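Local atomic coordinates of D-hydantoinase (PDB entry 1NFG), a protein that probably catalyses the stereospecific hydrolysis of the cyclic amide bond of D-hydantoin derivatives, using two zinc ions in each subunit. Residues V89-Q93 with V104-D108; I124-P128 with M156-D160; P140-S146 with L450-K456; D161-L165 with R221-L225; L168-V172 with V229-I233. All coordinates share one frame. Numbering follows the deposited sequence.

Contact 1: V89-Q93 with V104-D108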
# COMPACT_ATOMS: atom_id res chain seq x y z
N VAL A 89 21.99 -6.96 26.81
CA VAL A 89 22.74 -5.88 26.18
C VAL A 89 22.03 -4.63 26.69
O VAL A 89 20.96 -4.27 26.21
CB VAL A 89 22.71 -5.96 24.65
CG1 VAL A 89 23.71 -4.98 24.06
CG2 VAL A 89 23.07 -7.37 24.20
N ASP A 90 22.64 -4.01 27.69
CA ASP A 90 22.08 -2.82 28.32
C ASP A 90 22.44 -1.58 27.52
O ASP A 90 23.42 -1.56 26.77
CB ASP A 90 22.62 -2.69 29.74
CG ASP A 90 21.71 -1.88 30.64
OD1 ASP A 90 20.59 -2.34 30.95
OD2 ASP A 90 22.11 -0.78 31.05
N PHE A 91 21.62 -0.54 27.68
CA PHE A 91 21.85 0.72 26.99
C PHE A 91 22.71 1.63 27.85
O PHE A 91 22.24 2.21 28.83
CB PHE A 91 20.51 1.40 26.67
CG PHE A 91 19.85 0.87 25.43
CD1 PHE A 91 20.34 1.21 24.17
CD2 PHE A 91 18.77 -0.01 25.51
CE1 PHE A 91 19.77 0.69 23.01
CE2 PHE A 91 18.19 -0.53 24.36
CZ PHE A 91 18.69 -0.19 23.10
N CYS A 92 23.98 1.72 27.49
CA CYS A 92 24.92 2.58 28.19
C CYS A 92 24.56 4.00 27.79
O CYS A 92 24.67 4.38 26.62
CB CYS A 92 26.36 2.25 27.76
SG CYS A 92 27.63 3.36 28.41
N GLN A 93 24.12 4.80 28.76
CA GLN A 93 23.69 6.17 28.49
C GLN A 93 24.71 7.28 28.74
O GLN A 93 25.22 7.43 29.84
CB GLN A 93 22.42 6.47 29.28
CG GLN A 93 21.74 7.74 28.84
CD GLN A 93 20.41 7.96 29.54
OE1 GLN A 93 20.37 8.19 30.75
NE2 GLN A 93 19.32 7.87 28.79
N VAL A 104 30.98 4.70 29.16
CA VAL A 104 31.30 3.29 29.22
C VAL A 104 31.94 2.98 30.57
O VAL A 104 31.57 2.01 31.24
CB VAL A 104 32.29 2.91 28.12
CG1 VAL A 104 32.68 1.45 28.28
CG2 VAL A 104 31.67 3.18 26.76
N ALA A 105 32.90 3.81 30.96
CA ALA A 105 33.59 3.64 32.23
C ALA A 105 32.57 3.61 33.37
O ALA A 105 32.66 2.79 34.28
CB ALA A 105 34.58 4.79 32.45
N LYS A 106 31.60 4.52 33.30
CA LYS A 106 30.56 4.59 34.32
C LYS A 106 29.77 3.29 34.35
O LYS A 106 29.41 2.79 35.43
CB LYS A 106 29.62 5.76 34.05
CG LYS A 106 28.51 5.90 35.06
CD LYS A 106 27.70 7.15 34.79
CE LYS A 106 26.63 7.37 35.86
NZ LYS A 106 25.99 8.72 35.71
N TRP A 107 29.49 2.75 33.17
CA TRP A 107 28.74 1.51 33.07
C TRP A 107 29.55 0.36 33.66
O TRP A 107 29.03 -0.41 34.47
CB TRP A 107 28.32 1.23 31.61
CG TRP A 107 26.83 1.25 31.46
CD1 TRP A 107 26.01 0.17 31.27
CD2 TRP A 107 25.96 2.37 31.68
NE1 TRP A 107 24.69 0.55 31.37
CE2 TRP A 107 24.63 1.89 31.63
CE3 TRP A 107 26.18 3.73 31.93
CZ2 TRP A 107 23.52 2.72 31.82
CZ3 TRP A 107 25.08 4.56 32.12
CH2 TRP A 107 23.77 4.05 32.06
N ASP A 108 30.82 0.27 33.28
CA ASP A 108 31.68 -0.78 33.83
C ASP A 108 31.61 -0.72 35.36
O ASP A 108 31.57 -1.75 36.03
CB ASP A 108 33.12 -0.59 33.38
CG ASP A 108 33.31 -0.91 31.91
OD1 ASP A 108 32.67 -1.87 31.42
OD2 ASP A 108 34.13 -0.22 31.25
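Asp90 is the first residue of strand 89-93 to meet helix 104-108. Its CB points toward the helix, and OD2 accepts a hydrogen bond from Trp107 NE1 (2.9 Å, 164° at the hydrogen) at the edge of the indole, while OD1 is held by Val60 N and Thr58 OG1. The CB of Phe91 points away from the helix, and its ring lies by the zinc ligands His57 and His59; its carbonyl O is 3.3 Å from Trp107 CZ2. Cys92 lies against the indole: its CA is over the face in a CH-pi contact, 3.6 Å from the centroid of the five-membered ring, and SG is oblique to that ring at 4.2 Å from the same centroid. Gln93 N extends this cover, 3.4 Å from Trp107 CH2. One tryptophan thus spans four successive residues of the strand. With 128° between the N-to-C directions of the short segments, the helix packs as the connection of the beta-alpha-beta unit formed by strand 85-93, helix 100-111 and strand 118-124, whose Tyr121 meets Trp107 edge-to-face.

Contact 2: I124-P128 with M156-D160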
# COMPACT_ATOMS: atom_id res chain seq x y z
N ILE A 124 24.21 4.98 23.88
CA ILE A 124 23.23 6.02 23.59
C ILE A 124 23.94 7.35 23.40
O ILE A 124 24.71 7.78 24.26
CB ILE A 124 22.23 6.23 24.74
CG1 ILE A 124 21.32 5.02 24.88
CG2 ILE A 124 21.40 7.47 24.46
CD1 ILE A 124 20.21 5.21 25.89
N VAL A 125 23.69 7.99 22.27
CA VAL A 125 24.30 9.28 21.98
C VAL A 125 23.22 10.37 22.08
O VAL A 125 22.39 10.51 21.18
CB VAL A 125 24.88 9.30 20.56
CG1 VAL A 125 25.52 10.65 20.28
CG2 VAL A 125 25.90 8.19 20.42
N LEU A 126 23.22 11.12 23.17
CA LEU A 126 22.25 12.18 23.35
C LEU A 126 22.86 13.59 23.39
O LEU A 126 22.17 14.57 23.68
CB LEU A 126 21.40 11.92 24.60
CG LEU A 126 22.09 11.49 25.89
CD1 LEU A 126 23.01 12.59 26.41
CD2 LEU A 126 21.03 11.15 26.92
N ASP A 127 24.16 13.69 23.10
CA ASP A 127 24.85 14.97 23.09
C ASP A 127 25.91 14.86 21.99
O ASP A 127 27.11 14.77 22.27
CB ASP A 127 25.50 15.25 24.45
CG ASP A 127 26.17 16.61 24.51
OD1 ASP A 127 25.74 17.52 23.79
OD2 ASP A 127 27.13 16.77 25.30
N PRO A 128 25.46 14.89 20.73
CA PRO A 128 26.22 14.78 19.48
C PRO A 128 27.32 15.80 19.23
O PRO A 128 27.34 16.45 18.18
CB PRO A 128 25.14 14.85 18.42
CG PRO A 128 24.19 15.80 19.02
CD PRO A 128 24.08 15.30 20.44
N MET A 156 16.22 16.11 26.71
CA MET A 156 16.57 14.98 27.56
C MET A 156 17.34 13.95 26.74
O MET A 156 18.48 13.65 27.04
CB MET A 156 15.31 14.36 28.16
CG MET A 156 15.58 13.44 29.34
SD MET A 156 14.10 12.61 30.00
CE MET A 156 14.30 10.93 29.30
N ASN A 157 16.71 13.43 25.68
CA ASN A 157 17.36 12.44 24.82
C ASN A 157 17.30 12.81 23.34
O ASN A 157 18.17 12.41 22.57
CB ASN A 157 16.68 11.08 24.99
CG ASN A 157 17.07 10.37 26.27
OD1 ASN A 157 16.86 10.88 27.37
ND2 ASN A 157 17.64 9.18 26.13
N MET A 158 16.28 13.56 22.96
CA MET A 158 16.07 13.93 21.56
C MET A 158 17.21 14.58 20.80
O MET A 158 17.83 15.54 21.25
CB MET A 158 14.82 14.82 21.43
CG MET A 158 14.42 15.10 19.97
SD MET A 158 12.91 16.09 19.70
CE MET A 158 11.94 15.62 21.13
N ILE A 159 17.48 14.03 19.62
CA ILE A 159 18.49 14.56 18.71
C ILE A 159 17.73 14.81 17.40
O ILE A 159 16.56 14.44 17.30
CB ILE A 159 19.65 13.55 18.51
CG1 ILE A 159 19.12 12.18 18.07
CG2 ILE A 159 20.42 13.42 19.82
CD1 ILE A 159 18.98 12.03 16.57
N ASP A 160 18.37 15.41 16.42
CA ASP A 160 17.68 15.73 15.17
C ASP A 160 18.14 14.91 13.97
O ASP A 160 19.04 14.08 14.08
CB ASP A 160 17.86 17.22 14.86
CG ASP A 160 19.33 17.62 14.82
OD1 ASP A 160 20.08 17.07 13.98
OD2 ASP A 160 19.74 18.49 15.61
O HOH W 1 19.71 10.33 21.34
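Met156 enters the contact through its backbone, since its CB points away from 124-128: its carbonyl O lies 3.6 Å from Leu126 CD2. Asn157 follows at the closest backbone approach, where its CA is 5.1 Å from Leu126 CA. Its carbonyl O sits 3.8 Å from Leu126 CB, so the leucine side chain rests against two successive carbonyl groups of the other loop. No direct hydrogen bond joins the two segments. A water bridges them instead, donating to Val125 O at 2.7 Å and to Asn157 O at 2.9 Å, and so satisfies two carbonyl oxygens that face the gap between the loops. Met158 turns away. Ile159 then brings the chain back with its CB directed toward 124-128, and its CG2 fits against Val125 O (3.8 Å), Leu126 CA (4.2 Å) and Pro128 CD (4.2 Å), the last being the apolar side-chain contact between the segments. Asp160 takes no part in this packing; it is the N-cap of helix 161-174, with OD1 accepting from Thr163 N. The side chain of Ile124, at the end of strand 118-124, is about 5 Å from that of the zinc ligand His59, and the side chain of Asn157 about 4 Å from that of Tyr153, a probable substrate-binding residue. Loops that follow the C-terminal ends of barrel strands, as 124-128 does here, border the active site in TIM-barrel amidohydrolases.

Contact 3: P140-S146 with L450-K456; sequences PDLGITS and LKRRKYK
In this TIM-barrel amidohydrolase the C-terminal tail lies along the turn 140-146; 450-453 is extended, and the chain turns at Lys454 and Tyr455. Residues 140-142 have helical angles, and Gly143 N bonds Pro140 O (2.8 Å). Gly143, with phi/psi 101/14, brings its CA to 3.7 Å from Lys451 CA; a CB here would clash with that atom. Gly143 O accepts from Arg452 N (3.1 Å) and from a water (3.0 Å), which also donates to Leu450 O (2.8 Å) and weakly accepts from Arg452 NE (3.1 Å). The CA atoms of Thr145 and Lys454 are 5.5 Å apart. In its p rotamer Thr145 OG1, less surely placed, donates to Arg453 O (2.8 Å). Arg452 (chi1 to chi3 m, t, m) bonds chiefly to Tyr121 O through NH2, and to Phe373 O through NH1; NH2 adds a weak bond to Ser146 OG (2.9 Å), itself bonded to His122 ND1. At the surface a long salt bridge joins Asp141 OD1 to Lys454 NZ (3.7 Å), while Thr145 CG2 packs 3.8 Å from Lys454 CG.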
# COMPACT_ATOMS: atom_id res chain seq x y z
N PRO A 140 33.43 0.90 18.63
CA PRO A 140 33.31 -0.39 17.96
C PRO A 140 34.41 -1.37 18.33
O PRO A 140 34.13 -2.51 18.68
CB PRO A 140 33.32 -0.01 16.49
CG PRO A 140 32.57 1.27 16.50
CD PRO A 140 33.17 2.01 17.69
N ASP A 141 35.66 -0.92 18.26
CA ASP A 141 36.79 -1.80 18.59
C ASP A 141 36.84 -2.22 20.06
O ASP A 141 37.63 -3.08 20.43
CB ASP A 141 38.11 -1.14 18.20
CG ASP A 141 38.29 -1.07 16.70
OD1 ASP A 141 37.87 -2.02 16.00
OD2 ASP A 141 38.87 -0.07 16.22
N LEU A 142 36.00 -1.61 20.89
CA LEU A 142 35.94 -1.98 22.30
C LEU A 142 34.87 -3.04 22.47
O LEU A 142 34.69 -3.60 23.56
CB LEU A 142 35.58 -0.76 23.15
CG LEU A 142 36.48 0.47 23.02
CD1 LEU A 142 35.96 1.55 23.96
CD2 LEU A 142 37.92 0.10 23.35
N GLY A 143 34.13 -3.31 21.39
CA GLY A 143 33.06 -4.29 21.44
C GLY A 143 31.68 -3.67 21.57
O GLY A 143 30.72 -4.36 21.90
N ILE A 144 31.58 -2.36 21.34
CA ILE A 144 30.30 -1.65 21.40
C ILE A 144 30.03 -1.30 19.94
O ILE A 144 30.51 -0.29 19.43
CB ILE A 144 30.40 -0.34 22.21
CG1 ILE A 144 31.11 -0.56 23.54
CG2 ILE A 144 29.01 0.21 22.45
CD1 ILE A 144 30.27 -1.24 24.58
N THR A 145 29.24 -2.13 19.27
CA THR A 145 28.98 -1.93 17.86
C THR A 145 27.56 -1.51 17.48
O THR A 145 27.11 -1.74 16.35
CB THR A 145 29.35 -3.21 17.09
OG1 THR A 145 28.79 -4.34 17.77
CG2 THR A 145 30.86 -3.38 17.04
N SER A 146 26.85 -0.89 18.41
CA SER A 146 25.51 -0.44 18.12
C SER A 146 25.23 0.90 18.78
O SER A 146 25.29 1.03 20.01
CB SER A 146 24.49 -1.50 18.55
OG SER A 146 24.59 -1.81 19.93
N LEU A 450 30.78 -8.57 27.25
CA LEU A 450 30.97 -9.20 25.95
C LEU A 450 31.35 -8.21 24.87
O LEU A 450 30.60 -7.28 24.58
CB LEU A 450 29.68 -9.90 25.52
CG LEU A 450 29.26 -11.14 26.31
CD1 LEU A 450 27.77 -11.38 26.14
CD2 LEU A 450 30.07 -12.33 25.82
N LYS A 451 32.52 -8.40 24.28
CA LYS A 451 32.94 -7.52 23.19
C LYS A 451 32.18 -8.07 21.99
O LYS A 451 32.53 -9.13 21.46
CB LYS A 451 34.44 -7.61 22.94
CG LYS A 451 35.29 -6.97 24.03
CD LYS A 451 36.79 -7.10 23.73
CE LYS A 451 37.17 -6.46 22.40
NZ LYS A 451 38.61 -6.67 22.05
N ARG A 452 31.12 -7.38 21.59
CA ARG A 452 30.30 -7.81 20.47
C ARG A 452 30.94 -7.49 19.13
O ARG A 452 31.72 -6.54 19.01
CB ARG A 452 28.90 -7.21 20.61
CG ARG A 452 28.28 -7.59 21.95
CD ARG A 452 26.90 -7.02 22.22
NE ARG A 452 26.87 -5.56 22.12
CZ ARG A 452 26.64 -4.90 20.99
NH1 ARG A 452 26.42 -5.58 19.88
NH2 ARG A 452 26.63 -3.57 20.98
N ARG A 453 30.61 -8.29 18.13
CA ARG A 453 31.16 -8.14 16.79
C ARG A 453 30.50 -7.02 15.99
O ARG A 453 29.40 -6.59 16.30
CB ARG A 453 31.02 -9.47 16.05
CG ARG A 453 32.20 -9.82 15.16
CD ARG A 453 32.07 -11.23 14.60
NE ARG A 453 31.85 -12.20 15.66
CZ ARG A 453 30.74 -12.93 15.79
NH1 ARG A 453 29.75 -12.79 14.91
NH2 ARG A 453 30.62 -13.79 16.80
N LYS A 454 31.20 -6.57 14.95
CA LYS A 454 30.72 -5.48 14.10
C LYS A 454 29.57 -5.81 13.15
O LYS A 454 28.69 -6.62 13.45
CB LYS A 454 31.88 -4.94 13.25
CG LYS A 454 32.94 -4.16 13.99
CD LYS A 454 33.98 -3.63 13.01
CE LYS A 454 35.11 -2.92 13.73
NZ LYS A 454 36.16 -2.47 12.78
N TYR A 455 29.63 -5.15 11.99
CA TYR A 455 28.69 -5.24 10.87
C TYR A 455 27.38 -5.93 11.16
O TYR A 455 27.16 -7.07 10.74
CB TYR A 455 29.38 -5.91 9.67
CG TYR A 455 28.74 -5.59 8.34
CD1 TYR A 455 27.44 -6.01 8.04
CD2 TYR A 455 29.44 -4.86 7.38
CE1 TYR A 455 26.85 -5.70 6.81
CE2 TYR A 455 28.86 -4.54 6.15
CZ TYR A 455 27.56 -4.96 5.87
OH TYR A 455 26.99 -4.65 4.66
N LYS A 456 26.50 -5.22 11.86
CA LYS A 456 25.19 -5.75 12.18
C LYS A 456 24.23 -5.39 11.07
O LYS A 456 24.42 -4.40 10.37
CB LYS A 456 24.71 -5.18 13.51
CG LYS A 456 25.62 -5.53 14.68
CD LYS A 456 25.19 -4.78 15.92
CE LYS A 456 26.12 -5.02 17.07
NZ LYS A 456 25.80 -4.06 18.15
O HOH W 2 29.03 -5.01 24.30

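Contact 4: D161-L165 with R221-L225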
# COMPACT_ATOMS: atom_id res chain seq x y z
N ASP A 161 17.52 15.16 12.81
CA ASP A 161 17.86 14.44 11.59
C ASP A 161 19.34 14.62 11.24
O ASP A 161 19.98 13.70 10.73
CB ASP A 161 16.98 14.89 10.41
CG ASP A 161 15.49 14.66 10.66
OD1 ASP A 161 15.12 13.93 11.61
OD2 ASP A 161 14.68 15.20 9.88
N VAL A 162 19.87 15.81 11.52
CA VAL A 162 21.28 16.10 11.24
C VAL A 162 22.15 15.14 12.04
O VAL A 162 23.13 14.59 11.53
CB VAL A 162 21.66 17.55 11.63
CG1 VAL A 162 23.14 17.79 11.38
CG2 VAL A 162 20.81 18.55 10.86
N THR A 163 21.78 14.95 13.30
CA THR A 163 22.50 14.06 14.19
C THR A 163 22.37 12.62 13.69
O THR A 163 23.38 11.94 13.45
CB THR A 163 21.93 14.16 15.62
OG1 THR A 163 22.13 15.49 16.11
CG2 THR A 163 22.62 13.16 16.54
N LEU A 164 21.13 12.17 13.52
CA LEU A 164 20.83 10.82 13.04
C LEU A 164 21.61 10.50 11.76
O LEU A 164 22.18 9.41 11.61
CB LEU A 164 19.32 10.68 12.79
CG LEU A 164 18.76 9.34 12.31
CD1 LEU A 164 19.37 8.20 13.10
CD2 LEU A 164 17.25 9.35 12.47
N LEU A 165 21.65 11.45 10.84
CA LEU A 165 22.39 11.27 9.59
C LEU A 165 23.89 11.12 9.87
O LEU A 165 24.57 10.33 9.22
CB LEU A 165 22.13 12.46 8.67
CG LEU A 165 20.80 12.46 7.91
CD1 LEU A 165 20.40 13.88 7.52
CD2 LEU A 165 20.93 11.57 6.69
N ARG A 221 10.52 8.31 8.91
CA ARG A 221 11.60 9.27 8.75
C ARG A 221 12.97 8.62 8.99
O ARG A 221 13.89 8.75 8.17
CB ARG A 221 11.39 10.44 9.71
CG ARG A 221 12.44 11.55 9.66
CD ARG A 221 11.77 12.90 9.92
NE ARG A 221 10.88 12.88 11.08
CZ ARG A 221 11.28 13.09 12.34
NH1 ARG A 221 12.56 13.36 12.60
NH2 ARG A 221 10.40 13.03 13.33
N ALA A 222 13.09 7.90 10.10
CA ALA A 222 14.34 7.24 10.42
C ALA A 222 14.72 6.31 9.26
O ALA A 222 15.84 6.36 8.74
CB ALA A 222 14.20 6.45 11.71
N LEU A 223 13.78 5.48 8.83
CA LEU A 223 14.04 4.55 7.74
C LEU A 223 14.43 5.28 6.45
O LEU A 223 15.29 4.82 5.70
CB LEU A 223 12.82 3.65 7.51
CG LEU A 223 12.51 2.74 8.71
CD1 LEU A 223 11.13 2.13 8.58
CD2 LEU A 223 13.56 1.67 8.81
N ALA A 224 13.80 6.43 6.21
CA ALA A 224 14.10 7.23 5.03
C ALA A 224 15.54 7.74 5.10
O ALA A 224 16.29 7.70 4.12
CB ALA A 224 13.13 8.40 4.94
N LEU A 225 15.92 8.22 6.29
CA LEU A 225 17.27 8.71 6.51
C LEU A 225 18.27 7.58 6.32
O LEU A 225 19.34 7.77 5.73
CB LEU A 225 17.39 9.32 7.92
CG LEU A 225 17.25 10.84 8.04
CD1 LEU A 225 16.66 11.46 6.77
CD2 LEU A 225 16.40 11.17 9.27
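Leu225 is the apolar centre of this pairing of two outer helices of the TIM barrel, 161-174 and 212-229. Its CD2 meets Leu164 CD2 at 3.8 Å, and its CG lies 3.9 Å from Leu165 CG, so the leucine sits against two successive residues of the facing helix. The same Leu164 CD2 reaches Ala222 one turn earlier, 4.1 Å from its CA and 4.3 Å from its CB. The short segments cross at -46° with axes 10.5 Å apart, and the nearest CA atoms, of Leu165 and Leu225, are 6.5 Å apart; large side chains fill the space between. Outward from this core, Leu225 CD2 also touches Asp161 OD1 at 3.8 Å. There the polar edge begins, beside a second subunit: Asp161 OD2 bonds Asn184 of that subunit, and Arg221 NH2 forms a salt bridge with Glu217 of its own chain. Between the helices, Asp161 OD1 approaches the edge of the Arg221 guanidinium and accepts a hydrogen bond within a salt bridge, 2.8 Å from NH1.

Contact 5: L168-V172 with V229-I233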
# COMPACT_ATOMS: atom_id res chain seq x y z
N LEU A 168 24.25 7.68 11.43
CA LEU A 168 24.10 6.65 10.40
C LEU A 168 25.38 6.58 9.59
O LEU A 168 25.85 5.50 9.23
CB LEU A 168 22.93 6.97 9.44
CG LEU A 168 21.53 6.35 9.58
CD1 LEU A 168 21.58 5.09 10.43
CD2 LEU A 168 20.58 7.35 10.19
N ASP A 169 25.96 7.75 9.31
CA ASP A 169 27.18 7.81 8.53
C ASP A 169 28.39 7.18 9.24
O ASP A 169 29.17 6.46 8.62
CB ASP A 169 27.47 9.26 8.15
CG ASP A 169 28.62 9.39 7.19
OD1 ASP A 169 29.78 9.39 7.65
OD2 ASP A 169 28.37 9.48 5.97
N LYS A 170 28.53 7.46 10.54
CA LYS A 170 29.63 6.90 11.32
C LYS A 170 29.48 5.38 11.45
O LYS A 170 30.48 4.65 11.41
CB LYS A 170 29.67 7.52 12.72
CG LYS A 170 30.35 8.88 12.78
CD LYS A 170 31.79 8.79 12.29
CE LYS A 170 32.53 10.10 12.48
NZ LYS A 170 33.86 10.09 11.80
N ALA A 171 28.25 4.92 11.61
CA ALA A 171 27.97 3.49 11.74
C ALA A 171 28.39 2.74 10.47
O ALA A 171 28.96 1.65 10.55
CB ALA A 171 26.50 3.27 12.00
N VAL A 172 28.13 3.33 9.31
CA VAL A 172 28.51 2.68 8.06
C VAL A 172 30.02 2.58 7.96
O VAL A 172 30.55 1.57 7.49
CB VAL A 172 27.97 3.45 6.83
CG1 VAL A 172 28.68 3.00 5.57
CG2 VAL A 172 26.49 3.22 6.68
N VAL A 229 21.42 7.59 3.64
CA VAL A 229 22.80 7.31 3.98
C VAL A 229 23.18 5.95 3.43
O VAL A 229 24.36 5.64 3.24
CB VAL A 229 23.01 7.30 5.51
CG1 VAL A 229 24.42 6.85 5.84
CG2 VAL A 229 22.75 8.68 6.08
N ASN A 230 22.16 5.14 3.14
CA ASN A 230 22.36 3.79 2.63
C ASN A 230 23.03 2.97 3.72
O ASN A 230 24.11 2.40 3.54
CB ASN A 230 23.23 3.80 1.38
CG ASN A 230 23.38 2.43 0.77
OD1 ASN A 230 24.30 2.18 -0.01
ND2 ASN A 230 22.48 1.51 1.14
N ALA A 231 22.37 2.92 4.86
CA ALA A 231 22.89 2.22 6.02
C ALA A 231 21.84 1.34 6.67
O ALA A 231 20.64 1.57 6.53
CB ALA A 231 23.40 3.23 7.03
N PRO A 232 22.28 0.32 7.41
CA PRO A 232 21.34 -0.56 8.09
C PRO A 232 20.85 0.19 9.32
O PRO A 232 21.59 0.98 9.90
CB PRO A 232 22.19 -1.76 8.45
CG PRO A 232 23.55 -1.14 8.69
CD PRO A 232 23.66 -0.19 7.53
N ILE A 233 19.60 -0.05 9.71
CA ILE A 233 19.05 0.61 10.88
C ILE A 233 18.16 -0.38 11.62
O ILE A 233 17.61 -1.30 11.02
CB ILE A 233 18.23 1.87 10.48
CG1 ILE A 233 17.81 2.64 11.72
CG2 ILE A 233 17.00 1.46 9.69
CD1 ILE A 233 17.24 4.00 11.42
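A Schellman motif ends helix 212-229 where it packs on helix 161-174, in the outer layer of the TIM barrel. Asn230, with phi/psi 66/58, is its C-prime residue, and the chain turns there out of the helix toward strand 233-235. On one flank of the turn, the CB of Val229 points toward the facing helix: CG2 lies 3.8 Å from Leu168 CB, and CG1 is 3.9 Å from Asp169 N and 4.3 Å from Val172 CG2. Past the turn, Ala231 CB packs on Leu168, 4.0 Å from Leu168 O and 4.3 Å from Leu168 CD1. That CD1 also lies 4.1 Å from Pro232 O, while Val172 CG2 is 4.0 Å from Asn230 O. No hydrogen bond crosses the contact. Asp169 OD2 bonds Tyr190 of the second subunit, which also packs on Val229. Beneath the helix, Leu168 and Ala171 rest on Val178 of strand 178-180, whose Val180 meets Ile233 at the start of the adjacent parallel strand 233-235.

In the fold
Contacts 1, 2, 4 and 5 lead from beside the zinc site to the outer helices, and contact 3 adds the C-terminal tail. Contacts 1 and 2 meet beside the metals, where Cys92 O lies 2.8 Å from Ile124 N, a probable hydrogen bond; the Phe91 and Ile124 side chains are about 5 and 7 Å from a zinc ion. Contact 2 leads into contact 4 through Pro128 CB and Thr163 CG2, 3.6 Å apart. Contacts 4 and 5 share helix 161-174, with centres 10 Å apart, and both touch the second subunit. In contact 3, Arg452 NE lies 3.8 Å from Val89 CG1 of contact 1, and Lys456 O 3.8 Å from Pro232 CG of contact 5.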